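Local coordinates for uncharacterized protein (PDB 2Q0X), which is of unknown function but adopts the alpha/beta hydrolase fold and is named a paraflagellar rod component in Trypanosoma brucei, at residues 161-166 with 177-182; 166-171 with 188-193. All blocks are in the same frame, centred on the assembly; numbering follows the deposited sequence.

From the N terminus the chain builds strands 13-21 to 135-143 of the main sheet, then enters helix 154-170, the element both contacts use. Contact 1 bends the chain back on that helix: 177-182, in the connection after it, returns to 161-166 and closes a loop of ten residues. Contact 2 brings helix 189-193 against the C-terminal end of that helix, 166-171, closing a loop of sixteen. The two loops cross: 161-166 starts before 166-171, and 177-182 falls between 166-171 and 188-193, so the segments alternate. They also share K166 and touch: M179 packs on L192, V164 on A193, and A178 on L167. Together they hold helix 154-170, the connection after it and helix 189-193 against one another.

Contact 1 (161-166 with 177-182)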
loop_
_atom_site.group_PDB
_atom_site.type_symbol
_atom_site.label_atom_id
_atom_site.label_comp_id
_atom_site.label_asym_id
_atom_site.label_seq_id
_atom_site.Cartn_x
_atom_site.Cartn_y
_atom_site.Cartn_z
ATOM N N LYS A 161 -16.209 17.218 -12.985
ATOM C CA LYS A 161 -15.145 17.504 -13.962
ATOM C C LYS A 161 -14.470 18.832 -13.630
ATOM O O LYS A 161 -13.242 18.938 -13.643
ATOM C CB LYS A 161 -15.715 17.557 -15.389
ATOM C CG LYS A 161 -14.696 17.903 -16.488
ATOM C CD LYS A 161 -15.249 17.597 -17.893
ATOM C CE LYS A 161 -14.242 17.924 -19.018
ATOM N NZ LYS A 161 -14.079 19.386 -19.308
ATOM N N GLU A 162 -15.296 19.830 -13.331
ATOM C CA GLU A 162 -14.835 21.171 -12.984
ATOM C C GLU A 162 -14.085 21.160 -11.661
ATOM O O GLU A 162 -12.993 21.717 -11.562
ATOM C CB GLU A 162 -16.034 22.123 -12.903
ATOM C CG GLU A 162 -15.693 23.582 -12.678
ATOM C CD GLU A 162 -16.933 24.453 -12.646
ATOM O OE1 GLU A 162 -18.035 23.921 -12.928
ATOM O OE2 GLU A 162 -16.817 25.665 -12.350
ATOM N N HIS A 163 -14.675 20.507 -10.660
ATOM C CA HIS A 163 -14.095 20.412 -9.314
ATOM C C HIS A 163 -12.686 19.821 -9.344
ATOM O O HIS A 163 -11.814 20.264 -8.593
ATOM C CB HIS A 163 -15.006 19.574 -8.403
ATOM C CG HIS A 163 -14.571 19.538 -6.968
ATOM N ND1 HIS A 163 -14.832 20.563 -6.084
ATOM C CD2 HIS A 163 -13.901 18.595 -6.261
ATOM C CE1 HIS A 163 -14.341 20.258 -4.898
ATOM N NE2 HIS A 163 -13.772 19.068 -4.976
ATOM N N VAL A 164 -12.480 18.825 -10.209
ATOM C CA VAL A 164 -11.179 18.178 -10.388
ATOM C C VAL A 164 -10.154 19.118 -11.036
ATOM O O VAL A 164 -8.996 19.152 -10.628
ATOM C CB VAL A 164 -11.310 16.869 -11.230
ATOM C CG1 VAL A 164 -9.948 16.343 -11.657
ATOM C CG2 VAL A 164 -12.066 15.807 -10.451
ATOM N N GLU A 165 -10.587 19.860 -12.054
ATOM C CA GLU A 165 -9.753 20.888 -12.705
ATOM C C GLU A 165 -9.228 21.922 -11.712
ATOM O O GLU A 165 -8.068 22.341 -11.799
ATOM C CB GLU A 165 -10.547 21.618 -13.791
ATOM C CG GLU A 165 -10.803 20.796 -15.028
ATOM C CD GLU A 165 -11.787 21.458 -15.985
ATOM O OE1 GLU A 165 -11.980 22.698 -15.919
ATOM O OE2 GLU A 165 -12.363 20.722 -16.815
ATOM N N LYS A 166 -10.103 22.332 -10.792
ATOM C CA LYS A 166 -9.778 23.328 -9.776
ATOM C C LYS A 166 -8.733 22.800 -8.800
ATOM O O LYS A 166 -7.780 23.511 -8.477
ATOM C CB LYS A 166 -11.040 23.743 -9.014
ATOM N N LEU A 177 -9.786 13.203 -0.096
ATOM C CA LEU A 177 -10.821 13.755 0.789
ATOM C C LEU A 177 -11.533 14.966 0.182
ATOM O O LEU A 177 -12.688 15.239 0.523
ATOM C CB LEU A 177 -10.260 14.103 2.188
ATOM C CG LEU A 177 -10.481 13.033 3.270
ATOM C CD1 LEU A 177 -9.663 11.787 3.016
ATOM C CD2 LEU A 177 -10.166 13.582 4.651
ATOM N N ALA A 178 -10.845 15.678 -0.713
ATOM C CA ALA A 178 -11.453 16.779 -1.470
ATOM C C ALA A 178 -12.511 16.298 -2.482
ATOM O O ALA A 178 -13.285 17.102 -2.986
ATOM C CB ALA A 178 -10.369 17.599 -2.186
ATOM N N MET A 179 -12.539 14.995 -2.765
ATOM C CA MET A 179 -13.484 14.403 -3.728
ATOM C C MET A 179 -14.760 13.819 -3.111
ATOM O O MET A 179 -15.545 13.179 -3.823
ATOM C CB MET A 179 -12.793 13.273 -4.517
ATOM C CG MET A 179 -11.776 13.726 -5.512
ATOM S SD MET A 179 -12.462 14.881 -6.683
ATOM C CE MET A 179 -14.061 14.160 -7.100
ATOM N N LEU A 180 -14.992 14.030 -1.821
ATOM C CA LEU A 180 -16.025 13.250 -1.127
ATOM C C LEU A 180 -17.469 13.619 -1.500
ATOM O O LEU A 180 -18.348 12.760 -1.455
ATOM C CB LEU A 180 -15.835 13.281 0.403
ATOM C CG LEU A 180 -15.103 12.068 1.021
ATOM C CD1 LEU A 180 -13.630 12.334 1.150
ATOM C CD2 LEU A 180 -15.671 11.707 2.396
ATOM N N LYS A 181 -17.721 14.865 -1.886
ATOM C CA LYS A 181 -19.089 15.268 -2.226
ATOM C C LYS A 181 -19.353 15.097 -3.727
ATOM O O LYS A 181 -20.497 14.974 -4.151
ATOM C CB LYS A 181 -19.392 16.698 -1.713
ATOM C CG LYS A 181 -19.363 17.815 -2.755
ATOM C CD LYS A 181 -19.641 19.183 -2.137
ATOM C CE LYS A 181 -18.436 19.760 -1.378
ATOM N NZ LYS A 181 -18.551 19.645 0.115
ATOM N N HIS A 182 -18.286 15.034 -4.515
ATOM C CA HIS A 182 -18.387 14.911 -5.966
ATOM C C HIS A 182 -18.193 13.493 -6.521
ATOM O O HIS A 182 -18.484 13.253 -7.686
ATOM C CB HIS A 182 -17.418 15.897 -6.626
ATOM C CG HIS A 182 -17.874 17.321 -6.533
ATOM N ND1 HIS A 182 -17.245 18.257 -5.742
ATOM C CD2 HIS A 182 -18.925 17.956 -7.106
ATOM C CE1 HIS A 182 -17.872 19.415 -5.851
ATOM N NE2 HIS A 182 -18.895 19.260 -6.673
#
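H163 and V164 lie on a regular helical turn facing the 3-10 turn 177-179 and the irregular turn that follows it, with CA atoms 7.7 Å apart at H163 and H182 and 8.0 Å at V164 and M179. The H163 side chain bridges that gap. CG lies anti to the backbone N (chi1 -174°), and the ring donates from NE2 to A178 O, 2.8 Å away. The bond is bent, 149° at the hydrogen, and the carbonyl oxygen lies somewhat out of the ring plane. H182 lies over one face of this ring, its ND1 above the centre and 3.2 Å from H163 CG. The two planes make an oblique 36°, and H163 CB forms a CH-pi contact over the H182 ring, offset toward its rim. Both segments lie between strands 135-143 and 227-232, the sixth and seventh in chain order, where many alpha/beta hydrolases carry a cap or lid. The bend at chi2 of M179 brings SD to the edge of the H163 ring, 4.0 Å from CD2, and 3.9 Å from V164 CG2. Beyond the two segments, M179 also packs on P189, while L177 meets P84 of the second subunit.

Contact 2 (166-171 with 188-193); sequences KLMAEG and TPARLA
L167 and M168 meet P189, A190 and A193 by apolar contact, with no hydrogen bond between the two segments. The tightest approach is L167 CD1 to P189 CG, 3.4 Å, closer than usual for two carbons; the leucine side chain runs obliquely to the proline and also reaches its CB. M168 works differently. Its CG rests 3.6 Å from A193 CB, and the chain then bends at chi2 (-55°) and chi3, so that SD lies 3.8 Å from A190 CA and CE comes within 4.2 Å of A190 CB. One folded thioether thus touches residues nearly one turn apart on the short helix.

Polar bonds serve the helix ends. T188 is the N-cap of helix 189-193: its OG1 accepts a weak bond from R191 N and also bonds NE2 of Q47. Helix 154-170 finishes in a Schellman motif with G171, at positive phi, as its C-prime residue; R172 N returns to L167 O.

The axes of the two helical segments pass 9.9 Å apart at -118°, steeply inclined and nearer antiparallel than parallel. On the side away from helix 154-170, R191 forms a salt bridge with D90 of helix 87-104 and a hydrogen bond with Q120 of helix 119-128, joining helix 189-193 to these two helices, which flank the central sheet.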
loop_
_atom_site.group_PDB
_atom_site.type_symbol
_atom_site.label_atom_id
_atom_site.label_comp_id
_atom_site.label_asym_id
_atom_site.label_seq_id
_atom_site.Cartn_x
_atom_site.Cartn_y
_atom_site.Cartn_z
ATOM N N LYS A 166 -10.103 22.332 -10.792
ATOM C CA LYS A 166 -9.778 23.328 -9.776
ATOM C C LYS A 166 -8.733 22.800 -8.800
ATOM O O LYS A 166 -7.780 23.511 -8.477
ATOM C CB LYS A 166 -11.040 23.743 -9.014
ATOM N N LEU A 167 -8.910 21.556 -8.342
ATOM C CA LEU A 167 -7.966 20.925 -7.407
ATOM C C LEU A 167 -6.599 20.700 -8.050
ATOM O O LEU A 167 -5.571 20.904 -7.411
ATOM C CB LEU A 167 -8.509 19.600 -6.865
ATOM C CG LEU A 167 -9.745 19.618 -5.958
ATOM C CD1 LEU A 167 -10.233 18.200 -5.695
ATOM C CD2 LEU A 167 -9.487 20.326 -4.641
ATOM N N MET A 168 -6.592 20.294 -9.315
ATOM C CA MET A 168 -5.341 20.038 -10.040
ATOM C C MET A 168 -4.526 21.306 -10.231
ATOM O O MET A 168 -3.297 21.243 -10.246
ATOM C CB MET A 168 -5.616 19.404 -11.412
ATOM C CG MET A 168 -6.184 17.984 -11.351
ATOM S SD MET A 168 -5.195 16.827 -10.398
ATOM C CE MET A 168 -3.741 16.647 -11.431
ATOM N N ALA A 169 -5.220 22.436 -10.380
ATOM C CA ALA A 169 -4.589 23.751 -10.516
ATOM C C ALA A 169 -4.008 24.241 -9.190
ATOM O O ALA A 169 -3.036 24.991 -9.174
ATOM C CB ALA A 169 -5.587 24.762 -11.053
ATOM N N GLU A 170 -4.615 23.821 -8.084
ATOM C CA GLU A 170 -4.084 24.109 -6.747
ATOM C C GLU A 170 -2.938 23.179 -6.343
ATOM O O GLU A 170 -2.256 23.432 -5.351
ATOM C CB GLU A 170 -5.214 24.057 -5.715
ATOM C CG GLU A 170 -6.291 25.118 -5.982
ATOM C CD GLU A 170 -7.509 24.980 -5.086
ATOM O OE1 GLU A 170 -7.916 23.833 -4.813
ATOM O OE2 GLU A 170 -8.060 26.022 -4.664
ATOM N N GLY A 171 -2.717 22.113 -7.110
ATOM C CA GLY A 171 -1.706 21.115 -6.768
ATOM C C GLY A 171 -2.222 20.117 -5.745
ATOM O O GLY A 171 -1.444 19.542 -4.991
ATOM N N THR A 188 -8.498 9.761 -5.928
ATOM C CA THR A 188 -7.756 11.013 -5.919
ATOM C C THR A 188 -8.183 11.864 -7.111
ATOM O O THR A 188 -8.555 11.324 -8.149
ATOM C CB THR A 188 -6.215 10.805 -5.919
ATOM O OG1 THR A 188 -5.809 10.074 -7.081
ATOM C CG2 THR A 188 -5.765 10.079 -4.678
ATOM N N PRO A 189 -8.179 13.201 -6.952
ATOM C CA PRO A 189 -8.424 14.060 -8.118
ATOM C C PRO A 189 -7.522 13.724 -9.316
ATOM O O PRO A 189 -7.994 13.724 -10.453
ATOM C CB PRO A 189 -8.158 15.473 -7.589
ATOM C CG PRO A 189 -8.415 15.383 -6.107
ATOM C CD PRO A 189 -8.009 13.976 -5.711
ATOM N N ALA A 190 -6.254 13.413 -9.051
ATOM C CA ALA A 190 -5.306 13.077 -10.105
ATOM C C ALA A 190 -5.745 11.864 -10.909
ATOM O O ALA A 190 -5.484 11.795 -12.093
ATOM C CB ALA A 190 -3.919 12.854 -9.534
ATOM N N ARG A 191 -6.398 10.897 -10.274
ATOM C CA ARG A 191 -6.917 9.741 -11.009
ATOM C C ARG A 191 -8.125 10.109 -11.890
ATOM O O ARG A 191 -8.271 9.592 -12.986
ATOM C CB ARG A 191 -7.232 8.573 -10.058
ATOM C CG ARG A 191 -5.990 7.770 -9.673
ATOM C CD ARG A 191 -5.480 6.894 -10.836
ATOM N NE ARG A 191 -6.482 5.921 -11.296
ATOM C CZ ARG A 191 -6.712 4.731 -10.740
ATOM N NH1 ARG A 191 -6.014 4.311 -9.687
ATOM N NH2 ARG A 191 -7.660 3.944 -11.230
ATOM N N LEU A 192 -8.950 11.041 -11.433
ATOM C CA LEU A 192 -10.092 11.494 -12.219
ATOM C C LEU A 192 -9.662 12.417 -13.375
ATOM O O LEU A 192 -10.279 12.394 -14.460
ATOM C CB LEU A 192 -11.124 12.190 -11.321
ATOM C CG LEU A 192 -12.065 11.318 -10.468
ATOM C CD1 LEU A 192 -12.736 12.148 -9.383
ATOM C CD2 LEU A 192 -13.131 10.620 -11.361
ATOM N N ALA A 193 -8.587 13.185 -13.164
ATOM C CA ALA A 193 -8.181 14.254 -14.098
ATOM C C ALA A 193 -7.648 13.780 -15.457
ATOM O O ALA A 193 -7.791 14.473 -16.461
ATOM C CB ALA A 193 -7.160 15.192 -13.427
#